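Local atomic coordinates of [Ribosomal protein bS18]-alanine N-acetyltransferase (Escherichia coli O157:H7, PDB entry 5ISV), a protein that probably catalyses transfer of the acetyl group of acetyl-CoA to the N-terminal alanine of ribosomal protein bS18. Residues 83-88 against 113-118. Sequence-based numbering, arbitrary orientation.
Sequences ALLEHL and ALYESL
One methyl of L85 carries most of this contact: its CD1 meets Y115, L114 and L118. It lies 3.4 Å from CE1 of Y115, at the edge of the ring and near its plane, a close approach with the two side chains crossing at about a right angle. Tyrosine suits this place because its flat ring gives L85 an apolar edge, while it is also the predicted proton donor. The same CD1 is 4.1 Å from CD2 of L114 and 4.0 Å from CD1 of L118. Leucine suits these places because its apolar methyls pack without needing a polar partner; L118 uses both.

At the solvent side, the other L118 methyl, CD2, lies 3.8 Å from OE2 of E86. With CG anti to its carbonyl carbon (chi1 -68°) and an extended chain, E86 brings CG and OE2 across that methyl while its charge suits the surface.

Within 113-118, OG of S117 donates to O of L114 at 2.7 Å and also bonds R82; O of L114 also accepts L118 N.

Y115 and L85 both rest on I69 of strand 63-71, and F120 meets the Y115 ring. Helices 80-94 and 109-117 pack side by side in the GNAT fold, the former also covering strands 43-47 and 50-60.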
ATOM      1  N   ALA A  83      10.628   2.529   1.271  1.00 21.84           N
ATOM      2  CA  ALA A  83      11.360   1.648   0.368  1.00 22.21           C
ATOM      3  C   ALA A  83      10.370   0.738  -0.359  1.00 20.79           C
ATOM      4  O   ALA A  83      10.507   0.512  -1.550  1.00 24.31           O
ATOM      5  CB  ALA A  83      12.439   0.845   1.113  1.00 23.44           C
ATOM      6  N   LEU A  84       9.423   0.206   0.400  1.00 20.28           N
ATOM      7  CA  LEU A  84       8.483  -0.739  -0.129  1.00 20.67           C
ATOM      8  C   LEU A  84       7.505  -0.038  -1.137  1.00 19.78           C
ATOM      9  O   LEU A  84       7.271  -0.545  -2.241  1.00 21.36           O
ATOM     10  CB  LEU A  84       7.764  -1.366   1.043  1.00 24.46           C
ATOM     11  CG  LEU A  84       6.882  -2.552   0.739  1.00 25.27           C
ATOM     12  CD1 LEU A  84       7.585  -3.657  -0.021  1.00 23.84           C
ATOM     13  CD2 LEU A  84       6.294  -3.109   2.042  1.00 24.02           C
ATOM     14  N   LEU A  85       7.066   1.168  -0.805  1.00 19.68           N
ATOM     15  CA  LEU A  85       6.220   1.948  -1.700  1.00 20.63           C
ATOM     16  C   LEU A  85       6.939   2.336  -2.969  1.00 22.08           C
ATOM     17  O   LEU A  85       6.406   2.221  -4.042  1.00 23.78           O
ATOM     18  CB  LEU A  85       5.743   3.176  -0.984  1.00 22.85           C
ATOM     19  CG  LEU A  85       4.651   2.872   0.021  1.00 23.88           C
ATOM     20  CD1 LEU A  85       4.600   4.030   1.009  1.00 28.21           C
ATOM     21  CD2 LEU A  85       3.264   2.610  -0.621  1.00 25.30           C
ATOM     22  N   GLU A  86       8.195   2.771  -2.858  1.00 22.64           N
ATOM     23  CA  GLU A  86       8.984   3.096  -4.027  1.00 24.25           C
ATOM     24  C   GLU A  86       9.161   1.901  -4.986  1.00 23.01           C
ATOM     25  O   GLU A  86       9.059   2.051  -6.218  1.00 25.75           O
ATOM     26  CB  GLU A  86      10.337   3.741  -3.581  1.00 25.89           C
ATOM     27  CG  GLU A  86      10.142   5.150  -2.948  1.00 31.75           C
ATOM     28  CD  GLU A  86      11.335   5.777  -2.195  1.00 40.68           C
ATOM     29  OE1 GLU A  86      12.276   5.056  -1.778  1.00 43.25           O
ATOM     30  OE2 GLU A  86      11.318   7.026  -1.980  1.00 44.72           O
ATOM     31  N   HIS A  87       9.385   0.723  -4.401  1.00 21.35           N
ATOM     32  CA  HIS A  87       9.498  -0.517  -5.158  1.00 22.29           C
ATOM     33  C   HIS A  87       8.175  -0.775  -5.923  1.00 20.91           C
ATOM     34  O   HIS A  87       8.187  -1.062  -7.132  1.00 23.20           O
ATOM     35  CB  HIS A  87       9.852  -1.700  -4.225  1.00 22.42           C
ATOM     36  CG  HIS A  87      10.076  -2.965  -4.965  1.00 24.98           C
ATOM     37  ND1 HIS A  87      11.313  -3.331  -5.449  1.00 29.47           N
ATOM     38  CD2 HIS A  87       9.218  -3.945  -5.338  1.00 27.71           C
ATOM     39  CE1 HIS A  87      11.207  -4.480  -6.096  1.00 28.82           C
ATOM     40  NE2 HIS A  87       9.949  -4.879  -6.031  1.00 29.54           N
ATOM     41  N   LEU A  88       7.055  -0.749  -5.187  1.00 20.61           N
ATOM     42  CA  LEU A  88       5.719  -0.919  -5.790  1.00 19.38           C
ATOM     43  C   LEU A  88       5.480   0.052  -6.939  1.00 18.85           C
ATOM     44  O   LEU A  88       5.118  -0.365  -8.031  1.00 21.07           O
ATOM     45  CB  LEU A  88       4.674  -0.793  -4.694  1.00 19.57           C
ATOM     46  CG  LEU A  88       3.224  -0.735  -5.190  1.00 18.85           C
ATOM     47  CD1 LEU A  88       2.869  -2.051  -5.891  1.00 18.43           C
ATOM     48  CD2 LEU A  88       2.318  -0.458  -4.012  1.00 20.22           C
ATOM     49  N   ALA A 113       1.555  13.099   5.045  1.00 26.09           N
ATOM     50  CA  ALA A 113       2.713  13.908   4.671  1.00 26.46           C
ATOM     51  C   ALA A 113       3.709  13.088   3.808  1.00 26.62           C
ATOM     52  O   ALA A 113       4.158  13.544   2.766  1.00 25.69           O
ATOM     53  CB  ALA A 113       3.366  14.408   5.937  1.00 27.08           C
ATOM     54  N   LEU A 114       4.008  11.860   4.233  1.00 25.09           N
ATOM     55  CA  LEU A 114       4.878  10.966   3.470  1.00 24.62           C
ATOM     56  C   LEU A 114       4.314  10.709   2.062  1.00 23.03           C
ATOM     57  O   LEU A 114       5.034  10.803   1.065  1.00 23.85           O
ATOM     58  CB  LEU A 114       5.074   9.644   4.225  1.00 26.82           C
ATOM     59  CG  LEU A 114       6.076   8.610   3.722  1.00 33.34           C
ATOM     60  CD1 LEU A 114       6.566   7.718   4.870  1.00 34.56           C
ATOM     61  CD2 LEU A 114       5.596   7.727   2.603  1.00 31.96           C
ATOM     62  N   TYR A 115       3.011  10.374   1.974  1.00 20.56           N
ATOM     63  CA  TYR A 115       2.394  10.098   0.683  1.00 19.08           C
ATOM     64  C   TYR A 115       2.457  11.334  -0.209  1.00 19.67           C
ATOM     65  O   TYR A 115       2.744  11.215  -1.412  1.00 20.45           O
ATOM     66  CB  TYR A 115       0.959   9.535   0.849  1.00 19.65           C
ATOM     67  CG  TYR A 115       0.932   8.112   1.447  1.00 21.94           C
ATOM     68  CD1 TYR A 115       1.819   7.146   1.065  1.00 30.45           C
ATOM     69  CD2 TYR A 115      -0.032   7.745   2.406  1.00 21.86           C
ATOM     70  CE1 TYR A 115       1.754   5.884   1.602  1.00 33.98           C
ATOM     71  CE2 TYR A 115      -0.101   6.479   2.943  1.00 22.34           C
ATOM     72  CZ  TYR A 115       0.820   5.542   2.548  1.00 24.96           C
ATOM     73  OH  TYR A 115       0.896   4.253   3.046  1.00 29.58           O
ATOM     74  N   GLU A 116       2.235  12.514   0.366  1.00 22.08           N
ATOM     75  CA  GLU A 116       2.293  13.731  -0.452  1.00 24.23           C
ATOM     76  C   GLU A 116       3.696  13.879  -1.027  1.00 24.50           C
ATOM     77  O   GLU A 116       3.867  14.265  -2.181  1.00 26.85           O
ATOM     78  CB  GLU A 116       1.998  14.951   0.349  1.00 28.26           C
ATOM     79  CG  GLU A 116       0.642  15.105   0.953  1.00 31.12           C
ATOM     80  CD  GLU A 116       0.620  16.275   1.943  1.00 34.69           C
ATOM     81  OE1 GLU A 116       1.713  16.760   2.454  1.00 38.53           O
ATOM     82  OE2 GLU A 116      -0.500  16.721   2.201  1.00 39.22           O
ATOM     83  N   SER A 117       4.715  13.582  -0.221  1.00 25.17           N
ATOM     84  CA  SER A 117       6.116  13.717  -0.689  1.00 25.91           C
ATOM     85  C   SER A 117       6.458  12.731  -1.818  1.00 25.66           C
ATOM     86  O   SER A 117       7.406  12.958  -2.590  1.00 28.72           O
ATOM     87  CB  SER A 117       7.084  13.580   0.483  1.00 28.29           C
ATOM     88  OG  SER A 117       7.315  12.220   0.804  1.00 27.75           O
ATOM     89  N   LEU A 118       5.707  11.622  -1.910  1.00 24.03           N
ATOM     90  CA  LEU A 118       5.843  10.689  -3.010  1.00 24.88           C
ATOM     91  C   LEU A 118       5.048  11.038  -4.262  1.00 23.70           C
ATOM     92  O   LEU A 118       5.137  10.321  -5.256  1.00 26.66           O
ATOM     93  CB  LEU A 118       5.483   9.271  -2.559  1.00 22.48           C
ATOM     94  CG  LEU A 118       6.355   8.640  -1.484  1.00 24.97           C
ATOM     95  CD1 LEU A 118       5.776   7.327  -0.998  1.00 26.17           C
ATOM     96  CD2 LEU A 118       7.769   8.424  -2.000  1.00 28.31           C
TER